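Local coordinates for putative adhesin (PDB 3PET), which is of uncharacterised function but, as a putative lipoprotein with a right-handed beta-helix, probably serves in cell adhesion, at residues D25-S37 with G97-T109. Numbering follows the deposited sequence.
Sequences DAGTVGNIYYTQS and GVGDVHIENGLTT. With ACT (acetate ion), chain D.
The Tyr33 and His102 rings lie side by side, their planes nearly parallel (4°) but slid so far that they barely overlap: CE2 of Tyr33 sits over the rim of one imidazole face, 3.4 Å from His102 CD2. Both side chains take the same first torsion, CG anti to the carbonyl carbon (chi1 -65° and -61°), which keeps the rings in step on neighbouring parallel strands. The Glu104 carboxylate approaches the tyrosine edge, near the ring plane. Beneath them, strand 31-36 pairs with 101-103: Ile32 N donates to Asp100 O, His102 N to Ile32 O, and Tyr34 N to His102 O. On the other face Ile32 and Val101 enter the interior, where both touch Phe95. Tyr34 swings its ring inward, CD2 against Ile103 CG1 (4.0 Å) and CE2 against a methyl of Leu107, while its hydroxyl bonds Ser87.

Beyond Tyr34 the backbones part, and waters bridge Tyr34 O to the amides of Glu104 and Asn105. Gln36 spans the wider gap: its extended chain lies across Leu107 CD1, OE1 accepts from Thr108 N (2.9 Å), and NE2 donates to Thr108 O (3.0 Å) and also bonds Pro88 O. At the opposite end Asn31 OD1 receives the Asp100 amide (2.8 Å, almost straight), standing in for a backbone carbonyl.

Gly97 and Gly99, bare on that side, let Thr28 O and Gly30 O settle against their CA atoms, the former as a CA-H...O contact. Val29 lays CG1 beside Val98 CB, and both valines also pack on the second subunit. Acetate OXT accepts a hydrogen bond from Val29 N. Val29-Gly30-Asn31 stacked over Val98-Gly99-Asp100, with inward aliphatics and an outward pair of rings, marks successive coils of a right-handed parallel beta-helix.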
ATOM      1  N   ASP A  25       8.411  19.446  -0.168  1.00 18.28           N
ATOM      2  CA  ASP A  25       8.853  18.220  -0.826  1.00 17.55           C
ATOM      3  C   ASP A  25       9.831  17.556   0.120  1.00 20.29           C
ATOM      4  O   ASP A  25      10.944  18.056   0.306  1.00 19.56           O
ATOM      5  CB  ASP A  25       9.451  18.527  -2.207  1.00 19.37           C
ATOM      6  CG  ASP A  25       9.795  17.301  -3.030  1.00 27.23           C
ATOM      7  OD1 ASP A  25      10.582  16.463  -2.549  1.00 28.28           O
ATOM      8  OD2 ASP A  25       9.354  17.227  -4.181  1.00 34.01           O
ATOM      9  N   ALA A  26       9.407  16.448   0.767  1.00 16.48           N
ATOM     10  CA  ALA A  26      10.232  15.833   1.799  1.00 16.36           C
ATOM     11  C   ALA A  26      10.522  14.340   1.545  1.00 21.20           C
ATOM     12  O   ALA A  26       9.597  13.555   1.285  1.00 19.41           O
ATOM     13  CB  ALA A  26       9.561  16.016   3.156  1.00 16.33           C
ATOM     14  N   GLY A  27      11.809  13.991   1.650  1.00 17.53           N
ATOM     15  CA  GLY A  27      12.322  12.629   1.489  1.00 17.97           C
ATOM     16  C   GLY A  27      13.100  12.224   2.727  1.00 21.30           C
ATOM     17  O   GLY A  27      14.121  11.551   2.659  1.00 20.52           O
ATOM     18  N   THR A  28      12.608  12.651   3.877  1.00 18.97           N
ATOM     19  CA  THR A  28      13.256  12.423   5.157  1.00 18.28           C
ATOM     20  C   THR A  28      12.604  11.308   5.940  1.00 22.31           C
ATOM     21  O   THR A  28      11.561  10.767   5.543  1.00 22.70           O
ATOM     22  CB  THR A  28      13.175  13.739   5.973  1.00 21.88           C
ATOM     23  OG1 THR A  28      11.830  14.193   5.922  1.00 18.55           O
ATOM     24  CG2 THR A  28      14.103  14.810   5.444  1.00 16.28           C
ATOM     25  N   VAL A  29      13.211  11.000   7.091  1.00 18.16           N
ATOM     26  CA  VAL A  29      12.678  10.064   8.066  1.00 17.50           C
ATOM     27  C   VAL A  29      12.297  10.894   9.291  1.00 20.98           C
ATOM     28  O   VAL A  29      13.144  11.574   9.859  1.00 20.74           O
ATOM     29  CB  VAL A  29      13.610   8.885   8.421  1.00 21.58           C
ATOM     30  CG1 VAL A  29      12.927   7.967   9.432  1.00 22.15           C
ATOM     31  CG2 VAL A  29      14.010   8.100   7.178  1.00 21.12           C
ATOM     32  N   GLY A  30      11.046  10.818   9.702  1.00 17.40           N
ATOM     33  CA  GLY A  30      10.562  11.563  10.858  1.00 17.04           C
ATOM     34  C   GLY A  30       9.216  12.183  10.601  1.00 20.63           C
ATOM     35  O   GLY A  30       8.836  12.404   9.442  1.00 18.76           O
ATOM     36  N   ASN A  31       8.499  12.495  11.688  1.00 17.58           N
ATOM     37  CA  ASN A  31       7.158  13.056  11.587  1.00 16.97           C
ATOM     38  C   ASN A  31       7.225  14.523  11.315  1.00 20.47           C
ATOM     39  O   ASN A  31       8.100  15.225  11.849  1.00 20.12           O
ATOM     40  CB  ASN A  31       6.342  12.763  12.848  1.00 15.58           C
ATOM     41  CG  ASN A  31       6.090  11.285  13.031  1.00 23.37           C
ATOM     42  OD1 ASN A  31       5.932  10.531  12.075  1.00 19.54           O
ATOM     43  ND2 ASN A  31       6.110  10.829  14.262  1.00 16.14           N
ATOM     44  N   ILE A  32       6.302  14.989  10.474  1.00 16.43           N
ATOM     45  CA  ILE A  32       6.237  16.401  10.091  1.00 16.26           C
ATOM     46  C   ILE A  32       4.962  17.034  10.618  1.00 20.11           C
ATOM     47  O   ILE A  32       3.874  16.475  10.436  1.00 18.53           O
ATOM     48  CB  ILE A  32       6.353  16.573   8.557  1.00 18.49           C
ATOM     49  CG1 ILE A  32       7.729  16.057   8.056  1.00 17.72           C
ATOM     50  CG2 ILE A  32       6.071  18.044   8.134  1.00 17.42           C
ATOM     51  CD1 ILE A  32       7.847  15.888   6.530  1.00 23.32           C
ATOM     52  N   TYR A  33       5.098  18.233  11.219  1.00 15.58           N
ATOM     53  CA  TYR A  33       3.964  18.988  11.739  1.00 15.35           C
ATOM     54  C   TYR A  33       3.967  20.343  11.063  1.00 19.31           C
ATOM     55  O   TYR A  33       4.877  21.146  11.284  1.00 18.69           O
ATOM     56  CB  TYR A  33       4.034  19.112  13.289  1.00 17.40           C
ATOM     57  CG  TYR A  33       3.893  17.781  14.000  1.00 18.69           C
ATOM     58  CD1 TYR A  33       4.999  16.954  14.207  1.00 20.22           C
ATOM     59  CD2 TYR A  33       2.643  17.308  14.391  1.00 18.78           C
ATOM     60  CE1 TYR A  33       4.865  15.706  14.826  1.00 18.92           C
ATOM     61  CE2 TYR A  33       2.504  16.077  15.035  1.00 19.36           C
ATOM     62  CZ  TYR A  33       3.611  15.273  15.235  1.00 25.25           C
ATOM     63  OH  TYR A  33       3.443  14.067  15.868  1.00 25.88           O
ATOM     64  N   TYR A  34       2.975  20.589  10.210  1.00 15.87           N
ATOM     65  CA  TYR A  34       2.859  21.868   9.528  1.00 15.60           C
ATOM     66  C   TYR A  34       1.827  22.751  10.255  1.00 21.22           C
ATOM     67  O   TYR A  34       0.759  22.276  10.649  1.00 21.31           O
ATOM     68  CB  TYR A  34       2.503  21.702   8.031  1.00 16.38           C
ATOM     69  CG  TYR A  34       2.207  23.027   7.360  1.00 17.83           C
ATOM     70  CD1 TYR A  34       3.241  23.842   6.888  1.00 18.44           C
ATOM     71  CD2 TYR A  34       0.901  23.515   7.278  1.00 18.93           C
ATOM     72  CE1 TYR A  34       2.981  25.096   6.335  1.00 15.75           C
ATOM     73  CE2 TYR A  34       0.632  24.774   6.736  1.00 19.67           C
ATOM     74  CZ  TYR A  34       1.677  25.561   6.271  1.00 21.62           C
ATOM     75  OH  TYR A  34       1.411  26.806   5.759  1.00 17.01           O
ATOM     76  N   THR A  35       2.161  24.029  10.408  1.00 18.01           N
ATOM     77  CA  THR A  35       1.306  25.058  10.978  1.00 19.94           C
ATOM     78  C   THR A  35       1.217  26.213   9.984  1.00 23.18           C
ATOM     79  O   THR A  35       2.243  26.666   9.475  1.00 21.58           O
ATOM     80  CB  THR A  35       1.849  25.556  12.346  1.00 28.37           C
ATOM     81  OG1 THR A  35       1.961  24.449  13.241  1.00 28.63           O
ATOM     82  CG2 THR A  35       0.936  26.651  12.982  1.00 25.33           C
ATOM     83  N   GLN A  36      -0.002  26.694   9.713  1.00 19.28           N
ATOM     84  CA  GLN A  36      -0.164  27.877   8.887  1.00 18.63           C
ATOM     85  C   GLN A  36       0.044  29.070   9.817  1.00 20.68           C
ATOM     86  O   GLN A  36      -0.702  29.212  10.786  1.00 21.65           O
ATOM     87  CB  GLN A  36      -1.528  27.891   8.198  1.00 20.25           C
ATOM     88  CG  GLN A  36      -1.768  29.172   7.384  1.00 22.51           C
ATOM     89  CD  GLN A  36      -3.041  29.116   6.589  1.00 31.10           C
ATOM     90  OE1 GLN A  36      -4.066  28.597   7.045  1.00 26.04           O
ATOM     91  NE2 GLN A  36      -3.011  29.702   5.399  1.00 15.68           N
ATOM     92  N   SER A  37       1.071  29.892   9.553  1.00 15.58           N
ATOM     93  CA  SER A  37       1.363  31.042  10.425  0.50 15.98           C
ATOM     94  C   SER A  37       0.280  32.105  10.317  1.00 21.70           C
ATOM     95  O   SER A  37      -0.364  32.255   9.269  1.00 22.70           O
ATOM     96  CB  SER A  37       2.733  31.649  10.135  0.50 17.28           C
ATOM     97  OG  SER A  37       2.814  32.217   8.840  0.50 24.25           O
ATOM     98  N   GLY A  97       9.081  10.061   2.085  1.00 14.73           N
ATOM     99  CA  GLY A  97       9.919   9.497   3.134  1.00 13.48           C
ATOM    100  C   GLY A  97       9.220   8.511   4.041  1.00 17.08           C
ATOM    101  O   GLY A  97       8.286   7.819   3.628  1.00 15.20           O
ATOM    102  N   VAL A  98       9.694   8.427   5.284  1.00 13.90           N
ATOM    103  CA  VAL A  98       9.132   7.550   6.304  1.00 13.66           C
ATOM    104  C   VAL A  98       8.713   8.424   7.466  1.00 18.03           C
ATOM    105  O   VAL A  98       9.550   9.104   8.061  1.00 17.40           O
ATOM    106  CB  VAL A  98      10.117   6.426   6.733  1.00 17.53           C
ATOM    107  CG1 VAL A  98       9.587   5.661   7.953  1.00 17.53           C
ATOM    108  CG2 VAL A  98      10.421   5.478   5.575  1.00 16.76           C
ATOM    109  N   GLY A  99       7.415   8.437   7.748  1.00 16.07           N
ATOM    110  CA  GLY A  99       6.839   9.252   8.819  1.00 15.34           C
ATOM    111  C   GLY A  99       5.459   9.804   8.497  1.00 17.80           C
ATOM    112  O   GLY A  99       4.985   9.735   7.355  1.00 13.72           O
ATOM    113  N   ASP A 100       4.806  10.369   9.516  1.00 15.97           N
ATOM    114  CA  ASP A 100       3.461  10.934   9.350  1.00 15.41           C
ATOM    115  C   ASP A 100       3.512  12.415   9.074  1.00 18.73           C
ATOM    116  O   ASP A 100       4.435  13.092   9.544  1.00 17.13           O
ATOM    117  CB  ASP A 100       2.601  10.662  10.600  1.00 17.23           C
ATOM    118  CG  ASP A 100       2.419   9.180  10.911  1.00 22.11           C
ATOM    119  OD1 ASP A 100       2.383   8.376   9.967  1.00 21.20           O
ATOM    120  OD2 ASP A 100       2.358   8.832  12.093  1.00 23.98           O
ATOM    121  N   VAL A 101       2.544  12.922   8.277  1.00 15.24           N
ATOM    122  CA  VAL A 101       2.458  14.352   7.942  1.00 15.09           C
ATOM    123  C   VAL A 101       1.190  14.888   8.602  1.00 20.42           C
ATOM    124  O   VAL A 101       0.095  14.366   8.354  1.00 18.33           O
ATOM    125  CB  VAL A 101       2.517  14.661   6.411  1.00 17.96           C
ATOM    126  CG1 VAL A 101       2.485  16.170   6.145  1.00 17.60           C
ATOM    127  CG2 VAL A 101       3.767  14.038   5.764  1.00 17.39           C
ATOM    128  N   HIS A 102       1.337  15.932   9.442  1.00 16.54           N
ATOM    129  CA  HIS A 102       0.193  16.505  10.150  1.00 16.35           C
ATOM    130  C   HIS A 102       0.002  17.967   9.849  1.00 20.38           C
ATOM    131  O   HIS A 102       0.978  18.709   9.688  1.00 19.06           O
ATOM    132  CB  HIS A 102       0.363  16.383  11.684  1.00 17.52           C
ATOM    133  CG  HIS A 102       0.467  14.990  12.225  1.00 20.87           C
ATOM    134  ND1 HIS A 102      -0.633  14.342  12.767  1.00 22.62           N
ATOM    135  CD2 HIS A 102       1.554  14.194  12.358  1.00 22.10           C
ATOM    136  CE1 HIS A 102      -0.193  13.154  13.153  1.00 22.20           C
ATOM    137  NE2 HIS A 102       1.122  13.030  12.950  1.00 22.32           N
ATOM    138  N   ILE A 103      -1.275  18.384   9.826  1.00 17.01           N
ATOM    139  CA  ILE A 103      -1.782  19.764   9.825  1.00 16.07           C
ATOM    140  C   ILE A 103      -2.843  19.704  10.916  1.00 21.75           C
ATOM    141  O   ILE A 103      -4.013  19.402  10.640  1.00 21.31           O
ATOM    142  CB  ILE A 103      -2.293  20.314   8.467  1.00 18.40           C
ATOM    143  CG1 ILE A 103      -1.255  20.146   7.316  1.00 17.36           C
ATOM    144  CG2 ILE A 103      -2.761  21.781   8.648  1.00 17.00           C
ATOM    145  CD1 ILE A 103      -1.689  20.802   5.871  1.00 22.91           C
ATOM    146  N   GLU A 104      -2.403  19.813  12.169  1.00 18.62           N
ATOM    147  CA  GLU A 104      -3.305  19.633  13.309  1.00 20.24           C
ATOM    148  C   GLU A 104      -4.291  20.775  13.518  1.00 25.50           C
ATOM    149  O   GLU A 104      -5.389  20.530  14.004  1.00 27.14           O
ATOM    150  CB  GLU A 104      -2.506  19.473  14.616  1.00 21.87           C
ATOM    151  CG  GLU A 104      -1.540  18.304  14.660  1.00 29.56           C
ATOM    152  CD  GLU A 104      -0.865  18.099  16.007  1.00 44.90           C
ATOM    153  OE1 GLU A 104      -0.197  19.036  16.504  1.00 31.61           O
ATOM    154  OE2 GLU A 104      -0.977  16.978  16.550  1.00 40.39           O
ATOM    155  N   ASN A 105      -3.881  22.016  13.239  1.00 20.74           N
ATOM    156  CA  ASN A 105      -4.697  23.163  13.587  1.00 20.45           C
ATOM    157  C   ASN A 105      -5.171  24.011  12.408  1.00 23.41           C
ATOM    158  O   ASN A 105      -5.433  25.188  12.576  1.00 22.94           O
ATOM    159  CB  ASN A 105      -3.938  24.022  14.615  1.00 20.89           C
ATOM    160  CG  ASN A 105      -3.802  23.280  15.916  1.00 38.12           C
ATOM    161  OD1 ASN A 105      -4.795  22.920  16.563  1.00 32.07           O
ATOM    162  ND2 ASN A 105      -2.580  22.948  16.270  1.00 30.17           N
ATOM    163  N   GLY A 106      -5.379  23.403  11.261  1.00 19.81           N
ATOM    164  CA  GLY A 106      -5.971  24.133  10.149  1.00 19.33           C
ATOM    165  C   GLY A 106      -5.094  24.657   9.044  1.00 22.71           C
ATOM    166  O   GLY A 106      -3.904  24.924   9.222  1.00 23.42           O
ATOM    167  N   LEU A 107      -5.718  24.800   7.881  1.00 18.77           N
ATOM    168  CA  LEU A 107      -5.123  25.369   6.686  1.00 19.27           C
ATOM    169  C   LEU A 107      -6.219  25.970   5.835  1.00 24.47           C
ATOM    170  O   LEU A 107      -7.183  25.281   5.502  1.00 23.60           O
ATOM    171  CB  LEU A 107      -4.295  24.349   5.871  1.00 18.35           C
ATOM    172  CG  LEU A 107      -3.773  24.839   4.487  1.00 22.38           C
ATOM    173  CD1 LEU A 107      -2.754  26.002   4.627  1.00 21.71           C
ATOM    174  CD2 LEU A 107      -3.182  23.682   3.683  1.00 22.47           C
ATOM    175  N   THR A 108      -6.069  27.260   5.502  1.00 21.12           N
ATOM    176  CA  THR A 108      -6.962  27.973   4.583  1.00 22.00           C
ATOM    177  C   THR A 108      -6.136  28.268   3.341  1.00 25.16           C
ATOM    178  O   THR A 108      -5.116  28.957   3.415  1.00 23.13           O
ATOM    179  CB  THR A 108      -7.572  29.231   5.215  1.00 25.16           C
ATOM    180  OG1 THR A 108      -8.282  28.851   6.387  1.00 28.16           O
ATOM    181  CG2 THR A 108      -8.501  29.964   4.259  1.00 19.85           C
ATOM    182  N   THR A 109      -6.553  27.711   2.211  1.00 21.31           N
ATOM    183  CA  THR A 109      -5.825  27.865   0.951  1.00 20.68           C
ATOM    184  C   THR A 109      -6.811  27.835  -0.211  1.00 26.62           C
ATOM    185  O   THR A 109      -7.955  27.437  -0.024  1.00 26.62           O
ATOM    186  CB  THR A 109      -4.758  26.728   0.839  1.00 23.76           C
ATOM    187  OG1 THR A 109      -3.891  26.993  -0.269  1.00 23.55           O
ATOM    188  CG2 THR A 109      -5.374  25.304   0.715  1.00 19.15           C
TER
HETATM  189  C   ACT D 247      16.316  11.792   9.156  1.00 29.23           C
HETATM  190  O   ACT D 247      15.606  11.642  10.161  1.00 28.92           O
HETATM  191  OXT ACT D 247      15.806  11.801   8.059  1.00 28.15           O
HETATM  192  CH3 ACT D 247      17.824  11.932   9.289  1.00 28.46           C
HETATM  193  O   HOH W   1       0.496  20.274  12.459  1.00 19.99           O
HETATM  194  O   HOH W   2      -1.303  23.153  12.264  1.00 21.05           O
HETATM  195  O   HOH W   3      -0.197  23.290  14.777  1.00 28.17           O
HETATM  196  O   HOH W   4      -2.198  25.477  11.109  1.00 20.22           O